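PDB 4DCI: YlqD protein from Synechococcus sp. WH 8102, which is of unknown function but belongs to the YlqD family and carries a long helical hairpin, predicted as a coiled coil, projecting from a small beta-sheet. Local coordinates for residues Gly37-Glu49 against Val82-Leu96. Numbering follows the deposited sequence.
Sequences GIANADQQLAQLE and VAGKRSELEEQKRNL
L45 of helix segment 37-49 drops as a knob among R86, L89, E90 and K93 of segment 82-96, and L48 fills the next hole, lined by V82, K85, R86 and L89. The two segments run antiparallel, 163° between their directions, with axes 9.3 Å apart at closest approach. The L45 and L89 side chains overlap from opposite helices, L45 CD2 lying 3.8 Å from L89 CB, while L45 CD1 faces the carboxylate of E90. L48 swings CG away from its backbone N (chi1 177°), which sets L48 CG 4.1 Å from V82 CG1 and L48 CD1 beside the aliphatic CD of K85. A41, small and buried, lets the K93 chain pass, its CB 4.0 Å from K93 CG. K93 in turn is a knob among I38, A41, D42 and L45, and a bend at chi3 (90°) carries its ammonium to D42. K93 NZ binds D42 OD2 at 2.8 Å, nearly in line with the C-O bond, and also E90 OE2 of its own helix at 2.8 Å. Cutting K93 back to an alanine is likely to leave the like charges of D42 and E90 without the cation between them and to open a gap beside A41. Farther along this charged flank the hold is looser: R86 NH2 reaches E49 OE1 in a salt bridge whose hydrogen bond, at 3.4 Å, is weak, while L45 CD2 lies over one face of the guanidinium, toward its rim. Across the apolar seam, Q44 and K85 border a more solvent-exposed side. Knobs-into-holes packing flanked by a salt-bridge network is characteristic of an antiparallel coiled coil, consistent with the one predicted for the hairpin of helices 24-60 and 69-104.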
# COMPACT_ATOMS: atom_id res chain seq x y z
N GLY B 37 22.46 9.57 4.22
CA GLY B 37 21.97 8.56 3.28
C GLY B 37 23.09 7.61 2.86
O GLY B 37 22.92 6.39 2.94
N ILE B 38 24.21 8.18 2.41
CA ILE B 38 25.40 7.40 2.07
C ILE B 38 25.75 6.49 3.25
O ILE B 38 25.84 5.27 3.09
CB ILE B 38 26.64 8.29 1.78
CG1 ILE B 38 26.33 9.43 0.81
CG2 ILE B 38 27.82 7.45 1.30
CD1 ILE B 38 26.19 8.99 -0.63
N ALA B 39 25.91 7.08 4.43
CA ALA B 39 26.33 6.35 5.62
C ALA B 39 25.33 5.27 6.01
O ALA B 39 25.71 4.13 6.30
CB ALA B 39 26.57 7.31 6.78
N ASN B 40 24.05 5.62 5.99
CA ASN B 40 22.99 4.69 6.32
C ASN B 40 22.97 3.48 5.38
O ASN B 40 22.75 2.35 5.81
CB ASN B 40 21.65 5.40 6.28
CG ASN B 40 20.55 4.58 6.89
OD1 ASN B 40 20.66 4.12 8.02
ND2 ASN B 40 19.47 4.39 6.14
N ALA B 41 23.21 3.74 4.09
CA ALA B 41 23.30 2.69 3.08
C ALA B 41 24.46 1.76 3.40
O ALA B 41 24.26 0.56 3.60
CB ALA B 41 23.47 3.29 1.70
N ASP B 42 25.66 2.32 3.48
CA ASP B 42 26.86 1.57 3.85
C ASP B 42 26.60 0.67 5.05
O ASP B 42 26.97 -0.50 5.05
CB ASP B 42 28.02 2.51 4.15
CG ASP B 42 28.67 3.07 2.90
OD1 ASP B 42 29.10 4.25 2.91
OD2 ASP B 42 28.76 2.32 1.90
N GLN B 43 25.94 1.22 6.07
CA GLN B 43 25.67 0.49 7.30
C GLN B 43 24.76 -0.69 7.04
O GLN B 43 25.00 -1.79 7.54
CB GLN B 43 25.08 1.39 8.37
CG GLN B 43 25.24 0.85 9.78
CD GLN B 43 24.53 1.70 10.81
OE1 GLN B 43 24.22 2.87 10.57
NE2 GLN B 43 24.28 1.12 11.98
N GLN B 44 23.71 -0.47 6.26
CA GLN B 44 22.81 -1.56 5.92
C GLN B 44 23.52 -2.68 5.17
O GLN B 44 23.36 -3.86 5.52
CB GLN B 44 21.62 -1.05 5.13
CG GLN B 44 20.50 -0.55 6.01
CD GLN B 44 19.33 -0.04 5.21
OE1 GLN B 44 19.44 0.98 4.53
NE2 GLN B 44 18.21 -0.75 5.28
N LEU B 45 24.31 -2.32 4.16
CA LEU B 45 25.10 -3.28 3.39
C LEU B 45 25.95 -4.15 4.30
O LEU B 45 26.05 -5.35 4.08
CB LEU B 45 26.01 -2.57 2.41
CG LEU B 45 25.37 -2.08 1.12
CD1 LEU B 45 26.33 -1.15 0.41
CD2 LEU B 45 25.00 -3.25 0.23
N ALA B 46 26.55 -3.54 5.31
CA ALA B 46 27.35 -4.28 6.28
C ALA B 46 26.50 -5.22 7.13
O ALA B 46 26.95 -6.29 7.51
CB ALA B 46 28.14 -3.33 7.16
N GLN B 47 25.27 -4.81 7.43
CA GLN B 47 24.39 -5.63 8.25
C GLN B 47 23.81 -6.76 7.42
O GLN B 47 23.70 -7.88 7.90
CB GLN B 47 23.29 -4.78 8.90
CG GLN B 47 23.74 -4.15 10.22
CD GLN B 47 23.03 -2.84 10.53
OE1 GLN B 47 21.83 -2.70 10.33
NE2 GLN B 47 23.79 -1.87 11.03
N LEU B 48 23.48 -6.46 6.17
CA LEU B 48 23.00 -7.46 5.22
C LEU B 48 23.97 -8.64 5.06
O LEU B 48 23.55 -9.79 4.98
CB LEU B 48 22.74 -6.82 3.85
CG LEU B 48 22.29 -7.72 2.70
CD1 LEU B 48 20.93 -8.32 2.99
CD2 LEU B 48 22.27 -6.95 1.39
N GLU B 49 25.27 -8.34 5.01
CA GLU B 49 26.28 -9.38 4.83
C GLU B 49 26.43 -10.24 6.08
O GLU B 49 26.69 -11.44 5.97
CB GLU B 49 27.62 -8.77 4.40
CG GLU B 49 28.64 -9.79 3.87
CD GLU B 49 28.18 -10.53 2.63
OE1 GLU B 49 27.77 -9.87 1.65
OE2 GLU B 49 28.24 -11.78 2.61
N VAL B 82 20.62 -12.24 -1.12
CA VAL B 82 21.59 -11.28 -0.59
C VAL B 82 22.23 -10.47 -1.71
O VAL B 82 22.24 -9.24 -1.66
CB VAL B 82 22.67 -11.98 0.27
CG1 VAL B 82 23.72 -10.99 0.75
CG2 VAL B 82 22.03 -12.66 1.46
N ALA B 83 22.75 -11.16 -2.73
CA ALA B 83 23.39 -10.50 -3.86
C ALA B 83 22.50 -9.45 -4.51
O ALA B 83 22.93 -8.31 -4.73
CB ALA B 83 23.82 -11.53 -4.89
N GLY B 84 21.25 -9.82 -4.81
CA GLY B 84 20.30 -8.93 -5.46
C GLY B 84 19.90 -7.75 -4.59
O GLY B 84 19.62 -6.65 -5.10
N LYS B 85 19.89 -7.97 -3.28
CA LYS B 85 19.57 -6.93 -2.30
C LYS B 85 20.74 -5.97 -2.16
O LYS B 85 20.57 -4.74 -2.22
CB LYS B 85 19.24 -7.58 -0.95
CG LYS B 85 18.30 -6.76 -0.08
CD LYS B 85 17.73 -7.60 1.06
CE LYS B 85 16.64 -8.56 0.58
NZ LYS B 85 16.41 -9.65 1.56
N ARG B 86 21.94 -6.53 -1.97
CA ARG B 86 23.17 -5.76 -1.99
C ARG B 86 23.19 -4.89 -3.23
O ARG B 86 23.22 -3.67 -3.13
CB ARG B 86 24.39 -6.69 -1.93
CG ARG B 86 25.71 -6.05 -2.30
CD ARG B 86 26.88 -7.00 -2.07
NE ARG B 86 27.22 -7.15 -0.65
CZ ARG B 86 27.86 -6.24 0.09
NH1 ARG B 86 28.24 -5.07 -0.44
NH2 ARG B 86 28.11 -6.49 1.37
N SER B 87 23.13 -5.52 -4.40
CA SER B 87 23.11 -4.82 -5.69
C SER B 87 22.22 -3.56 -5.72
O SER B 87 22.55 -2.56 -6.37
CB SER B 87 22.68 -5.78 -6.80
OG SER B 87 22.46 -5.08 -8.01
N GLU B 88 21.11 -3.64 -5.01
CA GLU B 88 20.11 -2.58 -4.98
C GLU B 88 20.57 -1.41 -4.11
O GLU B 88 20.54 -0.26 -4.54
CB GLU B 88 18.81 -3.16 -4.44
CG GLU B 88 17.59 -2.27 -4.55
CD GLU B 88 16.34 -2.99 -4.10
OE1 GLU B 88 16.45 -3.85 -3.19
OE2 GLU B 88 15.25 -2.71 -4.65
N LEU B 89 20.99 -1.72 -2.88
CA LEU B 89 21.53 -0.72 -1.97
C LEU B 89 22.74 -0.05 -2.60
O LEU B 89 22.88 1.17 -2.57
CB LEU B 89 21.89 -1.33 -0.62
CG LEU B 89 20.73 -1.65 0.33
CD1 LEU B 89 21.11 -2.73 1.33
CD2 LEU B 89 20.26 -0.41 1.05
N GLU B 90 23.60 -0.86 -3.21
CA GLU B 90 24.78 -0.36 -3.88
C GLU B 90 24.41 0.66 -4.97
O GLU B 90 25.19 1.54 -5.28
CB GLU B 90 25.61 -1.52 -4.46
CG GLU B 90 27.11 -1.24 -4.56
CD GLU B 90 27.80 -1.16 -3.20
OE1 GLU B 90 28.04 -2.22 -2.58
OE2 GLU B 90 28.11 -0.03 -2.77
N GLU B 91 23.20 0.56 -5.51
CA GLU B 91 22.76 1.54 -6.50
C GLU B 91 22.17 2.81 -5.91
O GLU B 91 22.32 3.89 -6.49
CB GLU B 91 21.79 0.94 -7.51
CG GLU B 91 21.87 1.64 -8.85
CD GLU B 91 20.57 1.62 -9.62
OE1 GLU B 91 19.94 0.54 -9.70
OE2 GLU B 91 20.20 2.69 -10.15
N GLN B 92 21.49 2.70 -4.77
CA GLN B 92 21.00 3.88 -4.08
C GLN B 92 22.21 4.75 -3.74
O GLN B 92 22.24 5.94 -4.06
CB GLN B 92 20.22 3.50 -2.82
CG GLN B 92 18.95 2.69 -3.09
CD GLN B 92 18.22 2.22 -1.83
OE1 GLN B 92 18.24 2.89 -0.79
NE2 GLN B 92 17.56 1.06 -1.92
N LYS B 93 23.21 4.11 -3.14
CA LYS B 93 24.45 4.75 -2.72
C LYS B 93 25.13 5.46 -3.88
O LYS B 93 25.63 6.59 -3.72
CB LYS B 93 25.39 3.67 -2.17
CG LYS B 93 26.30 4.11 -1.05
CD LYS B 93 27.12 2.94 -0.53
CE LYS B 93 28.43 2.79 -1.28
NZ LYS B 93 29.19 1.59 -0.82
N ARG B 94 25.15 4.80 -5.03
CA ARG B 94 25.65 5.40 -6.27
C ARG B 94 24.96 6.74 -6.56
O ARG B 94 25.65 7.74 -6.80
CB ARG B 94 25.43 4.42 -7.43
CG ARG B 94 26.38 4.56 -8.62
CD ARG B 94 25.96 3.67 -9.80
NE ARG B 94 25.18 2.47 -9.44
CZ ARG B 94 25.67 1.36 -8.86
NH1 ARG B 94 26.96 1.26 -8.55
NH2 ARG B 94 24.86 0.35 -8.59
N ASN B 95 23.63 6.75 -6.53
CA ASN B 95 22.83 7.96 -6.79
C ASN B 95 23.15 9.05 -5.80
O ASN B 95 23.29 10.22 -6.17
CB ASN B 95 21.33 7.68 -6.70
CG ASN B 95 20.83 6.82 -7.83
OD1 ASN B 95 21.46 6.74 -8.89
ND2 ASN B 95 19.69 6.16 -7.62
N LEU B 96 23.24 8.65 -4.54
CA LEU B 96 23.52 9.59 -3.48
C LEU B 96 24.90 10.24 -3.68
O LEU B 96 25.05 11.45 -3.52
CB LEU B 96 23.43 8.91 -2.12
CG LEU B 96 22.04 8.62 -1.56
CD1 LEU B 96 22.18 7.73 -0.34
CD2 LEU B 96 21.29 9.90 -1.20